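Local atomic coordinates of CurF (Lyngbya majuscula, PDB entry 2Q35), a protein that probably catalyses decarboxylation during polyketide chain beta-branching, through its ECH2 domain, a lyase of the crotonase family. Residues 22-27 / 54-59; 70-75 / 225-230; 108-113 / 140-145; 123-128 / 153-158. The protein carries 1 engineered substitution. One frame throughout, in Å; residues are numbered along the deposited sequence.

Interaction 1 of 4, residues 22-27 / 54-59; sequences SSRNGF and TGYGNY
R24 lays the aliphatic part of its side chain along Y59, the two running side by side in the same direction. R24 CB stands over the centre of the ring, 3.7 Å from the Y59 centroid and 3° off the normal, a CH-pi contact. R24 CG follows at 3.6 Å from Y59 CE2. R24 CD lies 3.7 Å from Y59 OH. CG is set over the ring by chi1 (-67°, anti to the carbonyl carbon); bends at chi2 and chi3 turn CD and NE back, and the guanidinium then donates through NH1 to S22 O, 2.9 Å away and well above the carbonyl plane. Arginine suits the place because its methylenes cover a ring while its charged end stays at the surface.

N25 slides past Y56 in the opposite direction. Its amide, turned 73° from the ring plane, meets the ring edge with N25 OD1 3.3 Å from Y56 CE1. Y56 OH reaches R24 CA. The buried amide is held beyond this contact, OD1 by D20 N and ND2 by M18 O and F60 O, a task that fits asparagine, acceptor and donor in one group. G55 has no room for a beta carbon beside Y59 O. S23 OG accepts from G26 N in an ST motif. Here the loops after two adjacent parallel strands of the crotonase-fold sheet, 13-18 and 50-54, meet, the second making a type II' turn with G57 at positive phi.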
loop_
_atom_site.group_PDB
_atom_site.type_symbol
_atom_site.label_atom_id
_atom_site.label_comp_id
_atom_site.label_asym_id
_atom_site.label_seq_id
_atom_site.Cartn_x
_atom_site.Cartn_y
_atom_site.Cartn_z
ATOM N N SER A 22 -11.590 -14.437 32.990
ATOM C CA SER A 22 -11.775 -15.891 32.888
ATOM C C SER A 22 -11.506 -16.466 31.485
ATOM O O SER A 22 -11.091 -17.614 31.355
ATOM C CB SER A 22 -13.152 -16.319 33.423
ATOM O OG SER A 22 -14.185 -15.442 32.985
ATOM N N SER A 23 -11.699 -15.665 30.437
ATOM C CA SER A 23 -11.468 -16.141 29.078
ATOM C C SER A 23 -10.295 -15.425 28.408
ATOM O O SER A 23 -10.022 -15.652 27.221
ATOM C CB SER A 23 -12.717 -15.920 28.218
ATOM O OG SER A 23 -12.867 -14.543 27.904
ATOM N N ARG A 24 -9.632 -14.558 29.174
ATOM C CA ARG A 24 -8.558 -13.700 28.661
ATOM C C ARG A 24 -9.070 -12.902 27.469
ATOM O O ARG A 24 -8.463 -12.911 26.388
ATOM C CB ARG A 24 -7.354 -14.537 28.246
ATOM C CG ARG A 24 -6.658 -15.217 29.419
ATOM C CD ARG A 24 -6.034 -16.540 29.017
ATOM N NE ARG A 24 -6.990 -17.498 28.441
ATOM C CZ ARG A 24 -8.066 -18.011 29.052
ATOM N NH1 ARG A 24 -8.396 -17.670 30.294
ATOM N NH2 ARG A 24 -8.837 -18.872 28.400
ATOM N N ASN A 25 -10.220 -12.254 27.651
ATOM C CA ASN A 25 -10.860 -11.494 26.591
ATOM C C ASN A 25 -11.100 -12.288 25.306
ATOM O O ASN A 25 -10.905 -11.784 24.191
ATOM C CB ASN A 25 -10.108 -10.187 26.306
ATOM C CG ASN A 25 -10.295 -9.151 27.404
ATOM O OD1 ASN A 25 -11.033 -9.366 28.367
ATOM N ND2 ASN A 25 -9.629 -8.008 27.255
ATOM N N GLY A 26 -11.511 -13.540 25.481
ATOM C CA GLY A 26 -11.975 -14.352 24.371
ATOM C C GLY A 26 -13.338 -13.865 23.924
ATOM O O GLY A 26 -13.935 -12.980 24.551
ATOM N N PHE A 27 -13.820 -14.453 22.836
ATOM C CA PHE A 27 -15.152 -14.190 22.307
ATOM C C PHE A 27 -16.191 -14.962 23.127
ATOM O O PHE A 27 -16.992 -15.746 22.580
ATOM C CB PHE A 27 -15.212 -14.558 20.818
ATOM C CG PHE A 27 -14.453 -13.615 19.918
ATOM C CD1 PHE A 27 -13.931 -12.418 20.408
ATOM C CD2 PHE A 27 -14.291 -13.906 18.571
ATOM C CE1 PHE A 27 -13.251 -11.525 19.574
ATOM C CE2 PHE A 27 -13.606 -13.021 17.735
ATOM C CZ PHE A 27 -13.091 -11.825 18.249
ATOM N N THR A 54 -10.269 -1.135 24.232
ATOM C CA THR A 54 -9.033 -1.666 24.825
ATOM C C THR A 54 -9.346 -2.909 25.669
ATOM O O THR A 54 -10.518 -3.230 25.933
ATOM C CB THR A 54 -8.282 -0.565 25.607
ATOM O OG1 THR A 54 -6.906 -0.943 25.783
ATOM C CG2 THR A 54 -8.929 -0.280 26.976
ATOM N N GLY A 55 -8.282 -3.600 26.072
ATOM C CA GLY A 55 -8.366 -4.779 26.943
ATOM C C GLY A 55 -7.982 -4.508 28.393
ATOM O O GLY A 55 -8.145 -3.392 28.913
ATOM N N TYR A 56 -7.453 -5.547 29.038
ATOM C CA TYR A 56 -6.991 -5.464 30.416
ATOM C C TYR A 56 -5.698 -6.260 30.492
ATOM O O TYR A 56 -5.532 -7.293 29.803
ATOM C CB TYR A 56 -8.017 -6.122 31.340
ATOM C CG TYR A 56 -7.907 -7.636 31.359
ATOM C CD1 TYR A 56 -8.546 -8.416 30.387
ATOM C CD2 TYR A 56 -7.136 -8.285 32.326
ATOM C CE1 TYR A 56 -8.418 -9.813 30.377
ATOM C CE2 TYR A 56 -7.008 -9.681 32.323
ATOM C CZ TYR A 56 -7.657 -10.431 31.348
ATOM O OH TYR A 56 -7.541 -11.808 31.357
ATOM N N GLY A 57 -4.797 -5.815 31.360
ATOM C CA GLY A 57 -3.585 -6.591 31.617
ATOM C C GLY A 57 -2.865 -6.928 30.324
ATOM O O GLY A 57 -2.601 -6.043 29.501
ATOM N N ASN A 58 -2.578 -8.214 30.155
ATOM C CA ASN A 58 -1.744 -8.708 29.057
ATOM C C ASN A 58 -2.505 -9.012 27.770
ATOM O O ASN A 58 -1.883 -9.464 26.808
ATOM C CB ASN A 58 -1.016 -9.980 29.486
ATOM C CG ASN A 58 0.113 -9.707 30.468
ATOM O OD1 ASN A 58 0.723 -8.636 30.445
ATOM N ND2 ASN A 58 0.391 -10.672 31.327
ATOM N N TYR A 59 -3.821 -8.788 27.775
ATOM C CA TYR A 59 -4.695 -9.238 26.681
ATOM C C TYR A 59 -5.553 -8.130 26.111
ATOM O O TYR A 59 -6.264 -7.425 26.850
ATOM C CB TYR A 59 -5.621 -10.358 27.153
ATOM C CG TYR A 59 -4.879 -11.568 27.614
ATOM C CD1 TYR A 59 -4.414 -12.499 26.700
ATOM C CD2 TYR A 59 -4.606 -11.752 28.964
ATOM C CE1 TYR A 59 -3.691 -13.619 27.130
ATOM C CE2 TYR A 59 -3.893 -12.862 29.410
ATOM C CZ TYR A 59 -3.433 -13.779 28.484
ATOM O OH TYR A 59 -2.748 -14.882 28.941
#

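Interaction 2 of 4, residues 70-75 / 225-230; sequences IRKTRG and IHQVTF
K72 reaches out of helix 66-73 across the ring of F230 to meet H226 tip to tip. Its CB lies 3.8 Å from F230 CZ, and CG, anti to the backbone N (chi1 -157°), is 3.9 Å from F230 CE2. Bends at chi3 and chi4 then bring the end of the chain over the ring face: CE is 3.8 Å from the F230 centroid, and NZ stands over it at 3.4 Å, 9° off the normal, a cation-pi contact. NZ also donates to H226 NE2 at 2.7 Å, close to the imidazole plane. T73 CG2 touches F230 CZ at 3.5 Å.

The partners are themselves held, H226 ND1 by T133 O and the F230 ring edge-to-face by F132. An alanine in place of F230 would probably open a gap beside T73 and the K72 chain and leave the ammonium without its aromatic face, free to turn away from H226. Lysine and phenylalanine suit each other here: one N-H is spent on H226 NE2, while the positive charge would probably be stabilised by the pi face of F230.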
loop_
_atom_site.group_PDB
_atom_site.type_symbol
_atom_site.label_atom_id
_atom_site.label_comp_id
_atom_site.label_asym_id
_atom_site.label_seq_id
_atom_site.Cartn_x
_atom_site.Cartn_y
_atom_site.Cartn_z
ATOM N N ILE A 70 -12.789 -26.957 19.339
ATOM C CA ILE A 70 -13.031 -28.388 19.511
ATOM C C ILE A 70 -14.533 -28.692 19.397
ATOM O O ILE A 70 -14.920 -29.658 18.740
ATOM C CB ILE A 70 -12.427 -28.935 20.835
ATOM C CG1 ILE A 70 -10.892 -28.855 20.811
ATOM C CG2 ILE A 70 -12.895 -30.379 21.109
ATOM C CD1 ILE A 70 -10.199 -29.831 19.812
ATOM N N ARG A 71 -15.368 -27.855 20.016
ATOM C CA ARG A 71 -16.829 -27.989 19.891
ATOM C C ARG A 71 -17.248 -27.891 18.424
ATOM O O ARG A 71 -18.065 -28.674 17.947
ATOM C CB ARG A 71 -17.547 -26.926 20.731
ATOM C CG ARG A 71 -17.484 -27.183 22.239
ATOM C CD ARG A 71 -17.692 -25.896 23.018
ATOM N NE ARG A 71 -19.101 -25.518 23.100
ATOM C CZ ARG A 71 -19.533 -24.283 23.357
ATOM N NH1 ARG A 71 -18.669 -23.289 23.539
ATOM N NH2 ARG A 71 -20.838 -24.039 23.424
ATOM N N LYS A 72 -16.651 -26.945 17.702
ATOM C CA LYS A 72 -16.928 -26.779 16.283
ATOM C C LYS A 72 -16.574 -28.006 15.431
ATOM O O LYS A 72 -17.269 -28.274 14.451
ATOM C CB LYS A 72 -16.248 -25.519 15.733
ATOM C CG LYS A 72 -16.917 -24.971 14.463
ATOM C CD LYS A 72 -16.560 -23.508 14.199
ATOM C CE LYS A 72 -15.232 -23.358 13.466
ATOM N NZ LYS A 72 -15.349 -23.803 12.057
ATOM N N THR A 73 -15.511 -28.747 15.779
ATOM C CA THR A 73 -15.130 -29.939 14.997
ATOM C C THR A 73 -16.220 -31.005 15.048
ATOM O O THR A 73 -16.346 -31.830 14.135
ATOM C CB THR A 73 -13.774 -30.578 15.432
ATOM O OG1 THR A 73 -13.872 -31.095 16.764
ATOM C CG2 THR A 73 -12.630 -29.570 15.345
ATOM N N ARG A 74 -16.997 -30.975 16.132
ATOM C CA ARG A 74 -18.133 -31.876 16.325
ATOM C C ARG A 74 -19.430 -31.303 15.729
ATOM O O ARG A 74 -20.487 -31.954 15.760
ATOM C CB ARG A 74 -18.300 -32.169 17.814
ATOM C CG ARG A 74 -17.051 -32.751 18.472
ATOM C CD ARG A 74 -17.375 -33.422 19.799
ATOM N NE ARG A 74 -17.664 -32.448 20.850
ATOM C CZ ARG A 74 -16.785 -32.048 21.766
ATOM N NH1 ARG A 74 -15.550 -32.546 21.779
ATOM N NH2 ARG A 74 -17.143 -31.151 22.677
ATOM N N GLY A 75 -19.335 -30.090 15.179
ATOM C CA GLY A 75 -20.473 -29.399 14.572
ATOM C C GLY A 75 -21.375 -28.834 15.647
ATOM O O GLY A 75 -22.581 -28.674 15.441
ATOM N N ILE A 225 -14.635 -21.359 2.196
ATOM C CA ILE A 225 -13.353 -22.076 2.088
ATOM C C ILE A 225 -13.025 -22.643 3.468
ATOM O O ILE A 225 -12.529 -23.774 3.604
ATOM C CB ILE A 225 -12.225 -21.113 1.600
ATOM C CG1 ILE A 225 -12.557 -20.574 0.206
ATOM C CG2 ILE A 225 -10.840 -21.806 1.613
ATOM C CD1 ILE A 225 -11.831 -19.273 -0.133
ATOM N N HIS A 226 -13.324 -21.854 4.498
ATOM C CA HIS A 226 -13.101 -22.295 5.863
ATOM C C HIS A 226 -13.859 -23.562 6.175
ATOM O O HIS A 226 -13.325 -24.479 6.786
ATOM C CB HIS A 226 -13.459 -21.196 6.858
ATOM C CG HIS A 226 -13.402 -21.638 8.284
ATOM N ND1 HIS A 226 -12.250 -21.567 9.039
ATOM C CD2 HIS A 226 -14.363 -22.129 9.103
ATOM C CE1 HIS A 226 -12.497 -22.025 10.255
ATOM N NE2 HIS A 226 -13.770 -22.373 10.319
ATOM N N GLN A 227 -15.112 -23.633 5.738
ATOM C CA GLN A 227 -15.895 -24.829 5.993
ATOM C C GLN A 227 -15.264 -26.090 5.394
ATOM O O GLN A 227 -15.378 -27.170 5.973
ATOM C CB GLN A 227 -17.330 -24.623 5.521
ATOM C CG GLN A 227 -18.104 -23.647 6.417
ATOM C CD GLN A 227 -18.342 -24.195 7.820
ATOM O OE1 GLN A 227 -17.766 -23.709 8.806
ATOM N NE2 GLN A 227 -19.179 -25.227 7.914
ATOM N N VAL A 228 -14.598 -25.960 4.245
ATOM C CA VAL A 228 -13.950 -27.115 3.631
ATOM C C VAL A 228 -12.674 -27.470 4.396
ATOM O O VAL A 228 -12.452 -28.632 4.740
ATOM C CB VAL A 228 -13.615 -26.860 2.149
ATOM C CG1 VAL A 228 -12.785 -28.000 1.562
ATOM C CG2 VAL A 228 -14.887 -26.690 1.373
ATOM N N THR A 229 -11.835 -26.466 4.640
ATOM C CA THR A 229 -10.511 -26.753 5.218
ATOM C C THR A 229 -10.543 -27.093 6.708
ATOM O O THR A 229 -9.646 -27.804 7.206
ATOM C CB THR A 229 -9.502 -25.622 4.947
ATOM O OG1 THR A 229 -9.918 -24.430 5.623
ATOM C CG2 THR A 229 -9.356 -25.356 3.459
ATOM N N PHE A 230 -11.545 -26.572 7.416
ATOM C CA PHE A 230 -11.724 -26.871 8.850
ATOM C C PHE A 230 -12.197 -28.300 9.043
ATOM O O PHE A 230 -11.800 -28.983 10.005
ATOM C CB PHE A 230 -12.702 -25.889 9.503
ATOM C CG PHE A 230 -12.872 -26.092 10.986
ATOM C CD1 PHE A 230 -12.024 -25.460 11.890
ATOM C CD2 PHE A 230 -13.888 -26.892 11.472
ATOM C CE1 PHE A 230 -12.182 -25.649 13.265
ATOM C CE2 PHE A 230 -14.065 -27.094 12.841
ATOM C CZ PHE A 230 -13.209 -26.464 13.740
#

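Interaction 3 of 4, residues 108-113 / 140-145; sequences LGLYAD and LILREK
K145 sends its amino group to the backbone carbonyls where helix 104-110 of the crotonase fold gives way to a loop, while I141 and L142, on the same helix 138-146 as K145, pack against L110. The chain of K145 is extended beyond CG, and NZ donates to L110 O at 2.9 Å with a C=O...N angle of 154°; A112 O lies 2.7 Å from the same nitrogen. A lysine is apt because its charge would be favoured by the carbonyl oxygens gathered near a helix end.

Beside this polar cluster L110 CB touches I141 CG2 at 3.7 Å, and L110 CD1 presses on L142 CD1 at a tight 3.5 Å, the two leucines crossing at about a right angle. I141 CG1 meets the Y111 ring at its edge. A methionine in place of K145 would probably leave L110 O without its donor and two bridging waters without the N-H donor they accept from.

Further out, Y111 OH is bonded to G136 O, which fixes the far end of that ring. D113 is set by I93 N and a salt bridge to K204, both through OD2. I211 of helix 197-230 touches I141, and E149 of the third subunit packs on K145. The two waters extend the lysine's reach: one joins NZ to Y111 O, and the other accepts from NZ at 2.7 Å and donates to D113 O at 2.9 Å.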
loop_
_atom_site.group_PDB
_atom_site.type_symbol
_atom_site.label_atom_id
_atom_site.label_comp_id
_atom_site.label_asym_id
_atom_site.label_seq_id
_atom_site.Cartn_x
_atom_site.Cartn_y
_atom_site.Cartn_z
ATOM N N LEU A 108 -10.626 -8.092 15.337
ATOM C CA LEU A 108 -11.460 -7.174 16.099
ATOM C C LEU A 108 -10.817 -5.807 16.185
ATOM O O LEU A 108 -11.460 -4.776 15.963
ATOM C CB LEU A 108 -11.664 -7.704 17.513
ATOM C CG LEU A 108 -12.643 -6.864 18.354
ATOM C CD1 LEU A 108 -14.082 -7.052 17.855
ATOM C CD2 LEU A 108 -12.565 -7.230 19.824
ATOM N N GLY A 109 -9.521 -5.776 16.530
ATOM C CA GLY A 109 -8.858 -4.487 16.540
ATOM C C GLY A 109 -8.698 -3.878 15.165
ATOM O O GLY A 109 -8.824 -2.658 15.000
ATOM N N LEU A 110 -8.380 -4.698 14.168
ATOM C CA LEU A 110 -8.095 -4.175 12.839
ATOM C C LEU A 110 -9.346 -3.664 12.110
ATOM O O LEU A 110 -9.212 -2.976 11.085
ATOM C CB LEU A 110 -7.353 -5.211 11.971
ATOM C CG LEU A 110 -5.925 -5.527 12.403
ATOM C CD1 LEU A 110 -5.380 -6.646 11.516
ATOM C CD2 LEU A 110 -5.048 -4.306 12.278
ATOM N N TYR A 111 -10.520 -3.971 12.662
ATOM C CA TYR A 111 -11.797 -3.460 12.089
ATOM C C TYR A 111 -11.907 -1.977 12.460
ATOM O O TYR A 111 -12.662 -1.227 11.836
ATOM C CB TYR A 111 -13.031 -4.190 12.636
ATOM C CG TYR A 111 -13.207 -5.635 12.198
ATOM C CD1 TYR A 111 -12.858 -6.062 10.911
ATOM C CD2 TYR A 111 -13.752 -6.569 13.090
ATOM C CE1 TYR A 111 -13.035 -7.431 10.529
ATOM C CE2 TYR A 111 -13.940 -7.900 12.728
ATOM C CZ TYR A 111 -13.584 -8.325 11.451
ATOM O OH TYR A 111 -13.762 -9.657 11.115
ATOM N N ALA A 112 -11.126 -1.542 13.467
ATOM C CA ALA A 112 -11.208 -0.148 13.930
ATOM C C ALA A 112 -10.576 0.821 12.926
ATOM O O ALA A 112 -9.884 0.435 11.982
ATOM C CB ALA A 112 -10.539 0.018 15.322
ATOM N N ASP A 113 -10.826 2.106 13.131
ATOM C CA ASP A 113 -10.325 3.101 12.200
ATOM C C ASP A 113 -8.856 3.405 12.407
ATOM O O ASP A 113 -8.129 3.705 11.450
ATOM C CB ASP A 113 -11.164 4.359 12.312
ATOM C CG ASP A 113 -12.635 4.058 12.108
ATOM O OD1 ASP A 113 -13.053 3.778 10.950
ATOM O OD2 ASP A 113 -13.363 4.008 13.112
ATOM N N LEU A 140 -9.001 -9.513 3.323
ATOM C CA LEU A 140 -9.396 -8.168 2.935
ATOM C C LEU A 140 -8.809 -7.142 3.900
ATOM O O LEU A 140 -8.127 -6.195 3.491
ATOM C CB LEU A 140 -10.928 -8.034 2.911
ATOM C CG LEU A 140 -11.487 -6.643 2.562
ATOM C CD1 LEU A 140 -11.238 -6.298 1.104
ATOM C CD2 LEU A 140 -12.980 -6.551 2.862
ATOM N N ILE A 141 -9.083 -7.342 5.178
ATOM C CA ILE A 141 -8.715 -6.356 6.196
ATOM C C ILE A 141 -7.194 -6.308 6.400
ATOM O O ILE A 141 -6.617 -5.216 6.442
ATOM C CB ILE A 141 -9.490 -6.606 7.502
ATOM C CG1 ILE A 141 -10.983 -6.306 7.309
ATOM C CG2 ILE A 141 -8.962 -5.726 8.635
ATOM C CD1 ILE A 141 -11.347 -4.783 7.078
ATOM N N LEU A 142 -6.532 -7.462 6.486
ATOM C CA LEU A 142 -5.072 -7.405 6.683
ATOM C C LEU A 142 -4.319 -6.776 5.521
ATOM O O LEU A 142 -3.375 -6.011 5.738
ATOM C CB LEU A 142 -4.510 -8.793 6.977
ATOM C CG LEU A 142 -4.293 -8.983 8.476
ATOM C CD1 LEU A 142 -5.612 -9.248 9.220
ATOM C CD2 LEU A 142 -3.261 -10.089 8.702
ATOM N N ARG A 143 -4.715 -7.088 4.293
ATOM C CA ARG A 143 -4.042 -6.509 3.135
ATOM C C ARG A 143 -4.255 -5.005 3.092
ATOM O O ARG A 143 -3.325 -4.256 2.800
ATOM C CB ARG A 143 -4.471 -7.183 1.824
ATOM C CG ARG A 143 -4.035 -8.630 1.800
ATOM C CD ARG A 143 -3.875 -9.211 0.421
ATOM N NE ARG A 143 -5.129 -9.710 -0.127
ATOM C CZ ARG A 143 -5.195 -10.528 -1.177
ATOM N NH1 ARG A 143 -4.080 -10.937 -1.768
ATOM N NH2 ARG A 143 -6.370 -10.937 -1.638
ATOM N N GLU A 144 -5.470 -4.563 3.406
ATOM C CA GLU A 144 -5.763 -3.134 3.414
ATOM C C GLU A 144 -4.951 -2.409 4.475
ATOM O O GLU A 144 -4.385 -1.355 4.198
ATOM C CB GLU A 144 -7.268 -2.868 3.582
ATOM C CG GLU A 144 -7.646 -1.388 3.782
ATOM C CD GLU A 144 -7.626 -0.567 2.491
ATOM O OE1 GLU A 144 -7.316 -1.116 1.403
ATOM O OE2 GLU A 144 -7.924 0.653 2.574
ATOM N N LYS A 145 -4.845 -2.995 5.654
ATOM C CA LYS A 145 -4.340 -2.244 6.799
ATOM C C LYS A 145 -2.905 -2.509 7.205
ATOM O O LYS A 145 -2.227 -1.579 7.661
ATOM C CB LYS A 145 -5.272 -2.394 7.978
ATOM C CG LYS A 145 -6.701 -2.052 7.590
ATOM C CD LYS A 145 -7.451 -1.561 8.768
ATOM C CE LYS A 145 -8.880 -1.239 8.370
ATOM N NZ LYS A 145 -9.535 -0.604 9.537
HETATM O O HOH W 1 -12.543 -1.513 9.065
HETATM O O HOH W 2 -8.414 1.865 9.203
HETATM O O HOH W 3 -11.375 2.195 8.743
#

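Interaction 4 of 4, residues 123-128 / 153-158; sequences YATNFM and EMIYTG
Y123 O faces the CE methyl of M154 at 4.0 Å where strand 122-124 of the crotonase fold leads over the C-terminal end of helix 148-157 toward helix 127-130. The Y123 hydroxyl turns to M97 O and S118 N. A124, with its small side chain, leaves CB 4.1 Å from G158 O.

T125 faces the last turn of the helix. Its OG1, between the backbone N and the carbonyl carbon (chi1 47°), comes 3.0 Å from M154 O; threonine suits because this small polar branch faces helix backbone while CG2 packs on L142. T125 N donates to a water that also lies 2.9 Å from M154 O, and T125 O receives a CA-H...O contact from G158 CA at 3.2 Å. Glycine gives positive phi where the helix stops, and a beta carbon would press on M128. N126 CA approaches G158 CA to 4.0 Å.

Bends at chi2 and chi3 fold M128, whose flexible apolar thioether suits a place between the helix and L203 of the second subunit; CG lies 3.2 Å from I155 O. One water accepts from M128 N and donates to T125 O and, at 2.8 Å, to I155 O.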
loop_
_atom_site.group_PDB
_atom_site.type_symbol
_atom_site.label_atom_id
_atom_site.label_comp_id
_atom_site.label_asym_id
_atom_site.label_seq_id
_atom_site.Cartn_x
_atom_site.Cartn_y
_atom_site.Cartn_z
ATOM N N TYR A 123 0.970 -10.910 18.496
ATOM C CA TYR A 123 -0.173 -10.762 17.552
ATOM C C TYR A 123 -0.123 -11.880 16.516
ATOM O O TYR A 123 0.931 -12.200 15.982
ATOM C CB TYR A 123 -0.113 -9.370 16.880
ATOM C CG TYR A 123 -0.129 -8.280 17.927
ATOM C CD1 TYR A 123 -1.319 -7.855 18.500
ATOM C CD2 TYR A 123 1.074 -7.769 18.438
ATOM C CE1 TYR A 123 -1.345 -6.898 19.509
ATOM C CE2 TYR A 123 1.061 -6.826 19.442
ATOM C CZ TYR A 123 -0.132 -6.404 19.983
ATOM O OH TYR A 123 -0.176 -5.481 20.997
ATOM N N ALA A 124 -1.279 -12.473 16.185
ATOM C CA ALA A 124 -1.257 -13.591 15.241
ATOM C C ALA A 124 -2.610 -13.703 14.539
ATOM O O ALA A 124 -3.633 -13.481 15.174
ATOM C CB ALA A 124 -0.980 -14.902 15.946
ATOM N N THR A 125 -2.582 -14.052 13.250
ATOM C CA THR A 125 -3.773 -14.577 12.558
ATOM C C THR A 125 -3.458 -16.069 12.557
ATOM O O THR A 125 -2.763 -16.564 11.658
ATOM C CB THR A 125 -3.894 -14.068 11.100
ATOM O OG1 THR A 125 -2.642 -14.196 10.417
ATOM C CG2 THR A 125 -4.332 -12.601 11.024
ATOM N N ASN A 126 -3.904 -16.759 13.608
ATOM C CA ASN A 126 -3.438 -18.119 13.924
ATOM C C ASN A 126 -4.241 -19.256 13.275
ATOM O O ASN A 126 -3.983 -20.427 13.517
ATOM C CB ASN A 126 -3.351 -18.334 15.440
ATOM C CG ASN A 126 -4.637 -18.017 16.136
ATOM O OD1 ASN A 126 -5.674 -17.813 15.488
ATOM N ND2 ASN A 126 -4.602 -17.977 17.473
ATOM N N PHE A 127 -5.198 -18.908 12.418
ATOM C CA PHE A 127 -5.996 -19.926 11.763
ATOM C C PHE A 127 -5.142 -21.042 11.165
ATOM O O PHE A 127 -5.367 -22.221 11.433
ATOM C CB PHE A 127 -6.865 -19.271 10.688
ATOM C CG PHE A 127 -7.526 -17.995 11.140
ATOM C CD1 PHE A 127 -8.685 -18.033 11.927
ATOM C CD2 PHE A 127 -7.002 -16.757 10.777
ATOM C CE1 PHE A 127 -9.320 -16.849 12.335
ATOM C CE2 PHE A 127 -7.624 -15.580 11.184
ATOM C CZ PHE A 127 -8.793 -15.636 11.975
ATOM N N MET A 128 -4.136 -20.676 10.374
ATOM C CA MET A 128 -3.346 -21.692 9.677
ATOM C C MET A 128 -2.412 -22.481 10.597
ATOM O O MET A 128 -1.922 -23.556 10.220
ATOM C CB MET A 128 -2.584 -21.087 8.495
ATOM C CG MET A 128 -3.510 -20.643 7.333
ATOM S SD MET A 128 -4.109 -22.049 6.376
ATOM C CE MET A 128 -2.721 -22.326 5.284
ATOM N N GLU A 153 2.420 -13.083 4.949
ATOM C CA GLU A 153 3.229 -13.944 5.806
ATOM C C GLU A 153 2.489 -14.337 7.084
ATOM O O GLU A 153 2.551 -15.499 7.504
ATOM C CB GLU A 153 4.561 -13.294 6.145
ATOM C CG GLU A 153 5.506 -14.272 6.836
ATOM C CD GLU A 153 6.750 -13.601 7.391
ATOM O OE1 GLU A 153 7.542 -13.075 6.590
ATOM O OE2 GLU A 153 6.947 -13.611 8.626
ATOM N N MET A 154 1.809 -13.377 7.702
ATOM C CA MET A 154 1.073 -13.673 8.928
ATOM C C MET A 154 -0.039 -14.699 8.675
ATOM O O MET A 154 -0.232 -15.607 9.462
ATOM C CB MET A 154 0.474 -12.405 9.546
ATOM C CG MET A 154 1.522 -11.424 10.045
ATOM S SD MET A 154 0.777 -10.009 10.849
ATOM C CE MET A 154 0.191 -10.751 12.350
ATOM N N ILE A 155 -0.727 -14.569 7.548
ATOM C CA ILE A 155 -1.849 -15.484 7.250
ATOM C C ILE A 155 -1.322 -16.888 6.911
ATOM O O ILE A 155 -1.791 -17.891 7.454
ATOM C CB ILE A 155 -2.738 -14.924 6.113
ATOM C CG1 ILE A 155 -3.393 -13.618 6.568
ATOM C CG2 ILE A 155 -3.834 -15.916 5.721
ATOM C CD1 ILE A 155 -4.164 -12.884 5.466
ATOM N N TYR A 156 -0.320 -16.982 6.037
ATOM C CA TYR A 156 0.212 -18.308 5.700
ATOM C C TYR A 156 0.847 -19.063 6.852
ATOM O O TYR A 156 0.680 -20.288 6.941
ATOM C CB TYR A 156 1.242 -18.227 4.580
ATOM C CG TYR A 156 0.717 -18.303 3.166
ATOM C CD1 TYR A 156 0.500 -19.543 2.551
ATOM C CD2 TYR A 156 0.503 -17.148 2.420
ATOM C CE1 TYR A 156 0.047 -19.634 1.204
ATOM C CE2 TYR A 156 0.070 -17.220 1.084
ATOM C CZ TYR A 156 -0.152 -18.466 0.488
ATOM O OH TYR A 156 -0.569 -18.576 -0.816
ATOM N N THR A 157 1.626 -18.372 7.690
ATOM C CA THR A 157 2.360 -19.067 8.757
ATOM C C THR A 157 1.544 -19.308 10.037
ATOM O O THR A 157 1.834 -20.250 10.783
ATOM C CB THR A 157 3.661 -18.351 9.175
ATOM O OG1 THR A 157 3.349 -17.139 9.866
ATOM C CG2 THR A 157 4.590 -18.090 7.983
ATOM N N GLY A 158 0.601 -18.421 10.315
ATOM C CA GLY A 158 -0.196 -18.458 11.541
ATOM C C GLY A 158 0.590 -18.164 12.822
ATOM O O GLY A 158 0.051 -18.327 13.916
HETATM O O HOH W 4 -0.058 -14.739 12.180
HETATM O O HOH W 5 -3.815 -18.011 9.385
#

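The four contacts spread over one crotonase domain. Interaction 1 closes first along the chain, joining loops after adjacent strands of the large sheet. Interaction 2 spans the most sequence, from helix 66-73 to the end of helix 197-230, and the segments of interactions 3 and 4 fall between its two halves. Those two interlock, their segments alternating along the chain; their centres are 14 Å apart, and L142 of helix 138-146, a residue of interaction 3, packs on T125 and I155 of interaction 4. Interactions 1 and 2 stand about 25 Å apart between centres. Interactions 2 and 4 both meet the second subunit, and interaction 3 the second and third, so three of the four contacts lie beside subunit interfaces of the trimer.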